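Local coordinates for activator of Hsp90 ATPase homologue 1/2-like C-terminal domain-containing protein (Nitrosomonas europaea, PDB 1XFS) that is of unknown function but belongs to the AHA1 family, whose Bet v 1-like fold often encloses a hydrophobic pocket, and so may bind a small hydrophobic ligand, at residues Val22-Thr30 with Glu79-Ile87; Phe39-Cys49 with Phe59-Lys70. One frame throughout, in Å; residues are numbered along the deposited sequence.

Interaction 1 of 2, residues Val22-Thr30 with Glu79-Ile87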
loop_
_atom_site.group_PDB
_atom_site.type_symbol
_atom_site.label_atom_id
_atom_site.label_comp_id
_atom_site.label_asym_id
_atom_site.label_seq_id
_atom_site.Cartn_x
_atom_site.Cartn_y
_atom_site.Cartn_z
ATOM N N VAL A 22 -14.251 -7.054 -21.501
ATOM C CA VAL A 22 -13.670 -6.618 -20.237
ATOM C C VAL A 22 -14.096 -7.441 -19.029
ATOM O O VAL A 22 -13.309 -7.637 -18.098
ATOM C CB VAL A 22 -13.985 -5.125 -19.963
ATOM C CG1 VAL A 22 -15.478 -4.938 -19.677
ATOM C CG2 VAL A 22 -13.146 -4.620 -18.801
ATOM N N ASN A 23 -15.335 -7.924 -19.031
ATOM C CA ASN A 23 -15.816 -8.721 -17.906
ATOM C C ASN A 23 -15.004 -10.008 -17.778
ATOM O O ASN A 23 -14.660 -10.424 -16.672
ATOM C CB ASN A 23 -17.313 -9.036 -18.065
ATOM C CG ASN A 23 -17.607 -9.922 -19.260
ATOM O OD1 ASN A 23 -17.251 -9.604 -20.392
ATOM N ND2 ASN A 23 -18.272 -11.045 -19.009
ATOM N N LEU A 24 -14.683 -10.629 -18.910
ATOM C CA LEU A 24 -13.901 -11.861 -18.891
ATOM C C LEU A 24 -12.454 -11.607 -18.492
ATOM O O LEU A 24 -11.875 -12.372 -17.726
ATOM C CB LEU A 24 -13.940 -12.546 -20.255
ATOM C CG LEU A 24 -15.286 -13.134 -20.664
ATOM C CD1 LEU A 24 -15.128 -13.814 -22.016
ATOM C CD2 LEU A 24 -15.769 -14.133 -19.618
ATOM N N VAL A 25 -11.871 -10.535 -19.023
ATOM C CA VAL A 25 -10.495 -10.190 -18.701
ATOM C C VAL A 25 -10.384 -9.964 -17.200
ATOM O O VAL A 25 -9.436 -10.428 -16.553
ATOM C CB VAL A 25 -10.043 -8.915 -19.446
ATOM C CG1 VAL A 25 -8.642 -8.505 -18.993
ATOM C CG2 VAL A 25 -10.051 -9.170 -20.949
ATOM N N TRP A 26 -11.363 -9.265 -16.639
ATOM C CA TRP A 26 -11.347 -9.000 -15.210
ATOM C C TRP A 26 -11.343 -10.298 -14.420
ATOM O O TRP A 26 -10.626 -10.416 -13.435
ATOM C CB TRP A 26 -12.547 -8.147 -14.808
ATOM C CG TRP A 26 -12.548 -7.797 -13.345
ATOM C CD1 TRP A 26 -13.356 -8.313 -12.376
ATOM C CD2 TRP A 26 -11.697 -6.842 -12.692
ATOM N NE1 TRP A 26 -13.069 -7.736 -11.155
ATOM C CE2 TRP A 26 -12.055 -6.828 -11.325
ATOM C CE3 TRP A 26 -10.670 -5.993 -13.132
ATOM C CZ2 TRP A 26 -11.422 -5.997 -10.390
ATOM C CZ3 TRP A 26 -10.038 -5.161 -12.197
ATOM C CH2 TRP A 26 -10.421 -5.173 -10.846
ATOM N N ARG A 27 -12.138 -11.275 -14.843
ATOM C CA ARG A 27 -12.164 -12.542 -14.127
ATOM C C ARG A 27 -10.803 -13.229 -14.224
ATOM O O ARG A 27 -10.327 -13.835 -13.260
ATOM C CB ARG A 27 -13.264 -13.454 -14.672
ATOM C CG ARG A 27 -14.665 -12.908 -14.432
ATOM C CD ARG A 27 -15.725 -13.860 -14.955
ATOM N NE ARG A 27 -15.639 -15.157 -14.295
ATOM C CZ ARG A 27 -16.419 -16.196 -14.581
ATOM N NH1 ARG A 27 -17.348 -16.091 -15.520
ATOM N NH2 ARG A 27 -16.272 -17.338 -13.921
ATOM N N GLY A 28 -10.163 -13.123 -15.384
ATOM C CA GLY A 28 -8.856 -13.733 -15.550
ATOM C C GLY A 28 -7.812 -13.133 -14.620
ATOM O O GLY A 28 -6.908 -13.824 -14.154
ATOM N N LEU A 29 -7.939 -11.842 -14.340
ATOM C CA LEU A 29 -6.996 -11.151 -13.470
ATOM C C LEU A 29 -7.242 -11.343 -11.985
ATOM O O LEU A 29 -6.341 -11.126 -11.175
ATOM C CB LEU A 29 -7.031 -9.650 -13.763
ATOM C CG LEU A 29 -6.383 -9.206 -15.071
ATOM C CD1 LEU A 29 -6.857 -7.810 -15.421
ATOM C CD2 LEU A 29 -4.870 -9.251 -14.924
ATOM N N THR A 30 -8.447 -11.774 -11.630
ATOM C CA THR A 30 -8.815 -11.897 -10.227
ATOM C C THR A 30 -9.208 -13.264 -9.668
ATOM O O THR A 30 -9.317 -13.418 -8.448
ATOM C CB THR A 30 -9.953 -10.919 -9.931
ATOM O OG1 THR A 30 -11.085 -11.245 -10.749
ATOM C CG2 THR A 30 -9.513 -9.496 -10.260
ATOM N N GLU A 79 -6.011 -1.408 -4.596
ATOM C CA GLU A 79 -7.201 -0.859 -5.221
ATOM C C GLU A 79 -7.855 -1.940 -6.064
ATOM O O GLU A 79 -7.178 -2.674 -6.787
ATOM C CB GLU A 79 -6.873 0.349 -6.113
ATOM C CG GLU A 79 -8.120 0.900 -6.816
ATOM C CD GLU A 79 -7.842 2.043 -7.774
ATOM O OE1 GLU A 79 -8.651 2.240 -8.704
ATOM O OE2 GLU A 79 -6.833 2.764 -7.598
ATOM N N VAL A 80 -9.171 -2.035 -5.945
ATOM C CA VAL A 80 -9.952 -2.996 -6.704
ATOM C C VAL A 80 -11.153 -2.242 -7.242
ATOM O O VAL A 80 -12.156 -2.068 -6.547
ATOM C CB VAL A 80 -10.447 -4.168 -5.826
ATOM C CG1 VAL A 80 -11.209 -5.173 -6.683
ATOM C CG2 VAL A 80 -9.260 -4.855 -5.149
ATOM N N THR A 81 -11.037 -1.764 -8.474
ATOM C CA THR A 81 -12.123 -1.033 -9.111
ATOM C C THR A 81 -12.592 -1.966 -10.216
ATOM O O THR A 81 -11.962 -2.090 -11.262
ATOM C CB THR A 81 -11.601 0.322 -9.640
ATOM O OG1 THR A 81 -11.035 1.060 -8.546
ATOM C CG2 THR A 81 -12.734 1.146 -10.239
ATOM N N ASP A 82 -13.701 -2.648 -9.946
ATOM C CA ASP A 82 -14.247 -3.646 -10.862
ATOM C C ASP A 82 -14.186 -3.329 -12.359
ATOM O O ASP A 82 -14.655 -2.287 -12.817
ATOM C CB ASP A 82 -15.680 -4.007 -10.438
ATOM C CG ASP A 82 -15.724 -4.796 -9.126
ATOM O OD1 ASP A 82 -14.651 -5.218 -8.632
ATOM O OD2 ASP A 82 -16.833 -4.994 -8.580
ATOM N N GLU A 83 -13.568 -4.255 -13.095
ATOM C CA GLU A 83 -13.393 -4.189 -14.541
ATOM C C GLU A 83 -12.745 -2.902 -15.033
ATOM O O GLU A 83 -12.887 -2.521 -16.189
ATOM C CB GLU A 83 -14.745 -4.430 -15.231
ATOM C CG GLU A 83 -15.336 -5.785 -14.844
ATOM C CD GLU A 83 -16.679 -6.083 -15.479
ATOM O OE1 GLU A 83 -17.335 -7.051 -15.039
ATOM O OE2 GLU A 83 -17.075 -5.364 -16.419
ATOM N N LYS A 84 -11.985 -2.254 -14.154
ATOM C CA LYS A 84 -11.352 -0.994 -14.505
ATOM C C LYS A 84 -9.902 -0.892 -14.062
ATOM O O LYS A 84 -9.013 -0.656 -14.880
ATOM C CB LYS A 84 -12.163 0.155 -13.896
ATOM C CG LYS A 84 -11.517 1.527 -14.002
ATOM C CD LYS A 84 -11.315 1.950 -15.444
ATOM C CE LYS A 84 -10.615 3.299 -15.511
ATOM N NZ LYS A 84 -11.345 4.348 -14.743
ATOM N N ARG A 85 -9.660 -1.068 -12.768
ATOM C CA ARG A 85 -8.302 -0.948 -12.259
ATOM C C ARG A 85 -7.992 -1.890 -11.102
ATOM O O ARG A 85 -8.768 -2.019 -10.161
ATOM C CB ARG A 85 -8.034 0.502 -11.826
ATOM C CG ARG A 85 -6.577 0.768 -11.471
ATOM C CD ARG A 85 -6.339 2.182 -10.960
ATOM N NE ARG A 85 -6.564 3.205 -11.975
ATOM C CZ ARG A 85 -7.700 3.879 -12.128
ATOM N NH1 ARG A 85 -8.732 3.645 -11.326
ATOM N NH2 ARG A 85 -7.807 4.797 -13.083
ATOM N N LEU A 86 -6.846 -2.554 -11.196
ATOM C CA LEU A 86 -6.396 -3.466 -10.163
ATOM C C LEU A 86 -4.975 -3.069 -9.800
ATOM O O LEU A 86 -4.124 -2.918 -10.672
ATOM C CB LEU A 86 -6.409 -4.905 -10.673
ATOM C CG LEU A 86 -6.079 -5.979 -9.638
ATOM C CD1 LEU A 86 -7.127 -5.970 -8.522
ATOM C CD2 LEU A 86 -6.064 -7.337 -10.328
ATOM N N ILE A 87 -4.727 -2.876 -8.515
ATOM C CA ILE A 87 -3.393 -2.509 -8.060
ATOM C C ILE A 87 -2.990 -3.391 -6.906
ATOM O O ILE A 87 -3.750 -3.549 -5.950
ATOM C CB ILE A 87 -3.328 -1.041 -7.563
ATOM C CG1 ILE A 87 -3.731 -0.069 -8.691
ATOM C CG2 ILE A 87 -1.906 -0.720 -7.068
ATOM C CD1 ILE A 87 -3.635 1.412 -8.305
HETATM O O HOH W 1 -16.074 -9.631 -14.430
#
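Trp26 reaches out from helix 22-30 and lays its indole against the turn between strands 70-81 and 85-89. With CG anti to the backbone N (chi1 -178°), the ring leaves the helix and slides under the peptide joining Asp82 to Glu83. Glu83 N stands over the middle of one face, 3.2 Å from Trp26 CD2, while Asp82 CA makes a CH-pi contact nearer the rim, 4.1 Å from the centroid of the six-membered ring. Thr30 CG2 covers part of the opposite face, and Val80 CG1 meets the ring edge in plane, 3.8 Å from Trp26 CZ2. Beyond the ring, Leu86 CB packs on Trp26 CZ3, and Leu86 CD2 extends to Thr30 CG2 at 4.1 Å.

Glu83 turns its extended chain back across the first turn of the helix. Its CG rests on Trp26 CB, and a water bridges the carboxylate to the helix, giving one hydrogen bond to Glu83 OE1 (2.9 Å) and another to Asn23 O. Val22 CG2 closes in on Glu83 O at 3.4 Å.

The turn keeps its shape through a classic beta bulge, in which Lys84 N and Arg85 N both donate to Thr81 O. Trp26 and Val25 also touch Leu120 of strand 115-122, and Val22 meets Thr127 of strand 127-134, so the helix packs against the large antiparallel sheet, running nearly parallel to strand 85-87 (11°).

Interaction 2 of 2, residues Phe39-Cys49 with Phe59-Lys70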
loop_
_atom_site.group_PDB
_atom_site.type_symbol
_atom_site.label_atom_id
_atom_site.label_comp_id
_atom_site.label_asym_id
_atom_site.label_seq_id
_atom_site.Cartn_x
_atom_site.Cartn_y
_atom_site.Cartn_z
ATOM N N PHE A 39 -0.661 -16.479 -15.277
ATOM C CA PHE A 39 0.108 -15.489 -14.523
ATOM C C PHE A 39 1.624 -15.559 -14.675
ATOM O O PHE A 39 2.306 -14.539 -14.575
ATOM C CB PHE A 39 -0.280 -15.573 -13.043
ATOM C CG PHE A 39 0.084 -14.358 -12.245
ATOM C CD1 PHE A 39 -0.486 -13.118 -12.533
ATOM C CD2 PHE A 39 0.977 -14.457 -11.184
ATOM C CE1 PHE A 39 -0.172 -11.993 -11.768
ATOM C CE2 PHE A 39 1.299 -13.336 -10.413
ATOM C CZ PHE A 39 0.723 -12.102 -10.705
ATOM N N VAL A 40 2.152 -16.757 -14.905
ATOM C CA VAL A 40 3.587 -16.914 -15.093
ATOM C C VAL A 40 3.836 -17.499 -16.479
ATOM O O VAL A 40 3.062 -18.323 -16.967
ATOM C CB VAL A 40 4.221 -17.842 -14.020
ATOM C CG1 VAL A 40 4.092 -17.195 -12.645
ATOM C CG2 VAL A 40 3.548 -19.207 -14.033
ATOM N N PRO A 41 4.908 -17.053 -17.142
ATOM C CA PRO A 41 5.257 -17.534 -18.479
ATOM C C PRO A 41 5.844 -18.937 -18.442
ATOM O O PRO A 41 6.791 -19.197 -17.702
ATOM C CB PRO A 41 6.261 -16.494 -18.960
ATOM C CG PRO A 41 6.964 -16.115 -17.691
ATOM C CD PRO A 41 5.821 -15.979 -16.713
ATOM N N LYS A 42 5.267 -19.839 -19.230
ATOM C CA LYS A 42 5.746 -21.215 -19.304
ATOM C C LYS A 42 7.212 -21.172 -19.721
ATOM O O LYS A 42 7.655 -20.203 -20.337
ATOM C CB LYS A 42 4.929 -22.006 -20.323
ATOM C CG LYS A 42 3.436 -22.020 -20.041
ATOM C CD LYS A 42 2.678 -22.857 -21.057
ATOM C CE LYS A 42 1.196 -22.902 -20.718
ATOM N NZ LYS A 42 0.419 -23.739 -21.673
ATOM N N PRO A 43 7.979 -22.237 -19.426
ATOM C CA PRO A 43 7.579 -23.456 -18.715
ATOM C C PRO A 43 7.267 -23.281 -17.232
ATOM O O PRO A 43 6.895 -24.244 -16.556
ATOM C CB PRO A 43 8.763 -24.389 -18.957
ATOM C CG PRO A 43 9.916 -23.445 -18.960
ATOM C CD PRO A 43 9.399 -22.307 -19.813
ATOM N N TRP A 44 7.424 -22.063 -16.720
ATOM C CA TRP A 44 7.125 -21.799 -15.313
ATOM C C TRP A 44 5.665 -22.122 -15.055
ATOM O O TRP A 44 4.857 -22.149 -15.982
ATOM C CB TRP A 44 7.373 -20.328 -14.970
ATOM C CG TRP A 44 8.806 -19.952 -14.862
ATOM C CD1 TRP A 44 9.749 -20.020 -15.844
ATOM C CD2 TRP A 44 9.462 -19.418 -13.708
ATOM N NE1 TRP A 44 10.954 -19.557 -15.374
ATOM C CE2 TRP A 44 10.806 -19.181 -14.065
ATOM C CE3 TRP A 44 9.043 -19.116 -12.404
ATOM C CZ2 TRP A 44 11.739 -18.654 -13.165
ATOM C CZ3 TRP A 44 9.970 -18.592 -11.509
ATOM C CH2 TRP A 44 11.304 -18.365 -11.895
ATOM N N SER A 45 5.326 -22.363 -13.793
ATOM C CA SER A 45 3.956 -22.683 -13.437
ATOM C C SER A 45 3.621 -22.182 -12.039
ATOM O O SER A 45 4.493 -21.694 -11.318
ATOM C CB SER A 45 3.737 -24.196 -13.505
ATOM O OG SER A 45 4.620 -24.873 -12.622
ATOM N N ILE A 46 2.350 -22.298 -11.667
ATOM C CA ILE A 46 1.895 -21.871 -10.347
ATOM C C ILE A 46 1.446 -23.080 -9.538
ATOM O O ILE A 46 0.545 -23.812 -9.948
ATOM C CB ILE A 46 0.726 -20.881 -10.453
ATOM C CG1 ILE A 46 1.187 -19.620 -11.189
ATOM C CG2 ILE A 46 0.210 -20.534 -9.059
ATOM C CD1 ILE A 46 0.121 -18.564 -11.329
ATOM N N SER A 47 2.079 -23.272 -8.384
ATOM C CA SER A 47 1.784 -24.398 -7.501
ATOM C C SER A 47 0.658 -24.090 -6.523
ATOM O O SER A 47 0.060 -25.000 -5.945
ATOM C CB SER A 47 3.038 -24.780 -6.714
ATOM O OG SER A 47 4.144 -24.955 -7.586
ATOM N N ASP A 48 0.377 -22.806 -6.333
ATOM C CA ASP A 48 -0.680 -22.391 -5.426
ATOM C C ASP A 48 -0.983 -20.917 -5.664
ATOM O O ASP A 48 -0.112 -20.145 -6.060
ATOM C CB ASP A 48 -0.247 -22.602 -3.973
ATOM C CG ASP A 48 -1.425 -22.650 -3.010
ATOM O OD1 ASP A 48 -1.191 -22.748 -1.790
ATOM O OD2 ASP A 48 -2.583 -22.605 -3.473
ATOM N N CYS A 49 -2.227 -20.536 -5.422
ATOM C CA CYS A 49 -2.651 -19.157 -5.596
ATOM C C CYS A 49 -3.856 -18.880 -4.711
ATOM O O CYS A 49 -4.881 -19.560 -4.811
ATOM C CB CYS A 49 -2.997 -18.881 -7.062
ATOM S SG CYS A 49 -3.584 -17.186 -7.362
ATOM N N PHE A 59 -2.602 -11.386 -1.668
ATOM C CA PHE A 59 -2.453 -11.929 -3.012
ATOM C C PHE A 59 -1.241 -12.852 -2.837
ATOM O O PHE A 59 -0.097 -12.391 -2.821
ATOM C CB PHE A 59 -2.151 -10.813 -4.022
ATOM C CG PHE A 59 -2.103 -11.279 -5.450
ATOM C CD1 PHE A 59 -1.615 -10.443 -6.454
ATOM C CD2 PHE A 59 -2.530 -12.559 -5.795
ATOM C CE1 PHE A 59 -1.545 -10.878 -7.786
ATOM C CE2 PHE A 59 -2.468 -13.007 -7.120
ATOM C CZ PHE A 59 -1.974 -12.162 -8.121
ATOM N N TYR A 60 -1.508 -14.149 -2.666
ATOM C CA TYR A 60 -0.466 -15.157 -2.441
ATOM C C TYR A 60 -0.329 -16.110 -3.620
ATOM O O TYR A 60 -1.319 -16.618 -4.145
ATOM C CB TYR A 60 -0.796 -15.970 -1.180
ATOM C CG TYR A 60 0.076 -17.196 -0.930
ATOM C CD1 TYR A 60 1.345 -17.081 -0.368
ATOM C CD2 TYR A 60 -0.388 -18.477 -1.239
ATOM C CE1 TYR A 60 2.135 -18.220 -0.115
ATOM C CE2 TYR A 60 0.393 -19.615 -0.995
ATOM C CZ TYR A 60 1.652 -19.478 -0.432
ATOM O OH TYR A 60 2.411 -20.607 -0.195
ATOM N N THR A 61 0.906 -16.352 -4.036
ATOM C CA THR A 61 1.144 -17.265 -5.140
ATOM C C THR A 61 2.445 -18.019 -4.915
ATOM O O THR A 61 3.356 -17.517 -4.266
ATOM C CB THR A 61 1.232 -16.511 -6.487
ATOM O OG1 THR A 61 2.308 -15.568 -6.436
ATOM C CG2 THR A 61 -0.066 -15.769 -6.772
ATOM N N VAL A 62 2.512 -19.246 -5.421
ATOM C CA VAL A 62 3.728 -20.036 -5.309
ATOM C C VAL A 62 4.151 -20.347 -6.730
ATOM O O VAL A 62 3.458 -21.062 -7.451
ATOM C CB VAL A 62 3.507 -21.358 -4.555
ATOM C CG1 VAL A 62 4.809 -22.155 -4.537
ATOM C CG2 VAL A 62 3.045 -21.076 -3.135
HETATM N N MSE A 63 5.279 -19.772 -7.131
HETATM C CA MSE A 63 5.809 -19.969 -8.470
HETATM C C MSE A 63 6.855 -21.077 -8.490
HETATM O O MSE A 63 7.669 -21.195 -7.575
HETATM C CB MSE A 63 6.439 -18.669 -8.970
HETATM C CG MSE A 63 5.453 -17.530 -9.145
HETATM SE SE MSE A 63 6.356 -15.861 -9.477
HETATM C CE MSE A 63 7.116 -16.268 -11.203
ATOM N N GLN A 64 6.825 -21.891 -9.539
ATOM C CA GLN A 64 7.785 -22.976 -9.687
ATOM C C GLN A 64 8.523 -22.785 -11.006
ATOM O O GLN A 64 7.898 -22.637 -12.064
ATOM C CB GLN A 64 7.072 -24.330 -9.680
ATOM C CG GLN A 64 8.014 -25.525 -9.699
ATOM C CD GLN A 64 7.281 -26.858 -9.667
ATOM O OE1 GLN A 64 6.595 -27.185 -8.697
ATOM N NE2 GLN A 64 7.415 -27.632 -10.741
ATOM N N ASP A 65 9.850 -22.765 -10.942
ATOM C CA ASP A 65 10.650 -22.585 -12.149
ATOM C C ASP A 65 10.881 -23.936 -12.824
ATOM O O ASP A 65 10.520 -24.975 -12.274
ATOM C CB ASP A 65 11.992 -21.902 -11.832
ATOM C CG ASP A 65 12.855 -22.686 -10.857
ATOM O OD1 ASP A 65 12.715 -23.915 -10.780
ATOM O OD2 ASP A 65 13.695 -22.058 -10.179
ATOM N N PRO A 66 11.464 -23.942 -14.034
ATOM C CA PRO A 66 11.700 -25.219 -14.714
ATOM C C PRO A 66 12.638 -26.146 -13.955
ATOM O O PRO A 66 12.652 -27.354 -14.188
ATOM C CB PRO A 66 12.250 -24.790 -16.076
ATOM C CG PRO A 66 12.928 -23.493 -15.773
ATOM C CD PRO A 66 11.948 -22.817 -14.849
ATOM N N GLU A 67 13.414 -25.579 -13.040
ATOM C CA GLU A 67 14.353 -26.366 -12.246
ATOM C C GLU A 67 13.647 -27.087 -11.097
ATOM O O GLU A 67 14.229 -27.956 -10.447
ATOM C CB GLU A 67 15.460 -25.463 -11.704
ATOM C CG GLU A 67 16.433 -24.993 -12.781
ATOM C CD GLU A 67 17.250 -23.793 -12.351
ATOM O OE1 GLU A 67 16.667 -22.695 -12.216
ATOM O OE2 GLU A 67 18.473 -23.941 -12.148
ATOM N N GLY A 68 12.391 -26.724 -10.856
ATOM C CA GLY A 68 11.631 -27.364 -9.797
ATOM C C GLY A 68 11.604 -26.593 -8.494
ATOM O O GLY A 68 10.985 -27.031 -7.523
ATOM N N ASN A 69 12.276 -25.448 -8.462
ATOM C CA ASN A 69 12.315 -24.627 -7.257
ATOM C C ASN A 69 11.006 -23.869 -7.086
ATOM O O ASN A 69 10.444 -23.355 -8.054
ATOM C CB ASN A 69 13.469 -23.626 -7.330
ATOM C CG ASN A 69 14.813 -24.299 -7.507
ATOM O OD1 ASN A 69 15.188 -25.168 -6.723
ATOM N ND2 ASN A 69 15.544 -23.902 -8.543
ATOM N N LYS A 70 10.526 -23.808 -5.848
ATOM C CA LYS A 70 9.285 -23.110 -5.530
ATOM C C LYS A 70 9.594 -21.788 -4.843
ATOM O O LYS A 70 10.450 -21.723 -3.959
ATOM C CB LYS A 70 8.406 -23.954 -4.602
ATOM C CG LYS A 70 7.828 -25.218 -5.221
ATOM C CD LYS A 70 6.819 -25.848 -4.271
ATOM C CE LYS A 70 6.187 -27.093 -4.862
ATOM N NZ LYS A 70 5.491 -26.804 -6.137
#
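Strands 45-51 and 58-64 form an antiparallel beta hairpin at the margin of the large sheet, and this contact covers its paired arms with the loops flanking them. Ser45 and Gln64 are a hydrogen-bonded pair: Ser45 N donates to Gln64 O at 3.1 Å, and Gln64 N returns the bond to Ser45 O. The chain turns a corner at Ser47, yet Ser47 N still reaches Val62 O (2.8 Å), and Val62 N donates to Asp48 O.

Trp44 lies over the start of the turn that follows strand 58-64. Asp65 CB sits 3.5 Å from the centroid of its six-membered ring, only 13° off the normal, and Pro66 CD covers the five-membered ring on the same face. Selenomethionine Met63 bends at its last torsion (chi3 66°), bringing its methyl CE against both Val40 CG1, a tight 3.5 Å away, and Trp44 CE3. Phe39, in the loop leading to the hairpin, meets Phe59 CZ through its CZ at 3.7 Å with the ring planes 58° apart. Phe59 also packs edge-to-face with Trp88.

On the side bearing Ser45 and Gln64, Lys70 NZ donates to Ser47 OG at 2.7 Å and to Gln64 OE1, in the plane of that carbonyl. Asp65 pins the turn, accepting Asn69 N at OD1 and Asn69 ND2 at OD2.

Backbone bonds thus set the strand register, Val40, Trp44 and Met63 pack together, and a lysine shared by two neutral oxygens ties the corner to strand 70-81; its positive charge would probably polarise both acceptors.

Both contacts reach the same antiparallel sheet, where strands 58-64 and 70-81 are neighbours, yet they lie on opposite sides of the chain's centre, with their own centres about 22 Å apart. Along the sequence, interaction 2 is nested inside the loop closed by interaction 1. Each is partly buried. Interaction 1 joins a helix to a strand turn through one buried tryptophan, with a water as its polar bridge. Interaction 2 joins strand to strand, chiefly through direct backbone hydrogen bonds, and adds a lysine bridge on its more polar side. A tryptophan face receives CH-pi contacts in both, but Trp26 is buried whereas Trp44 is partly exposed at the open end of the hairpin.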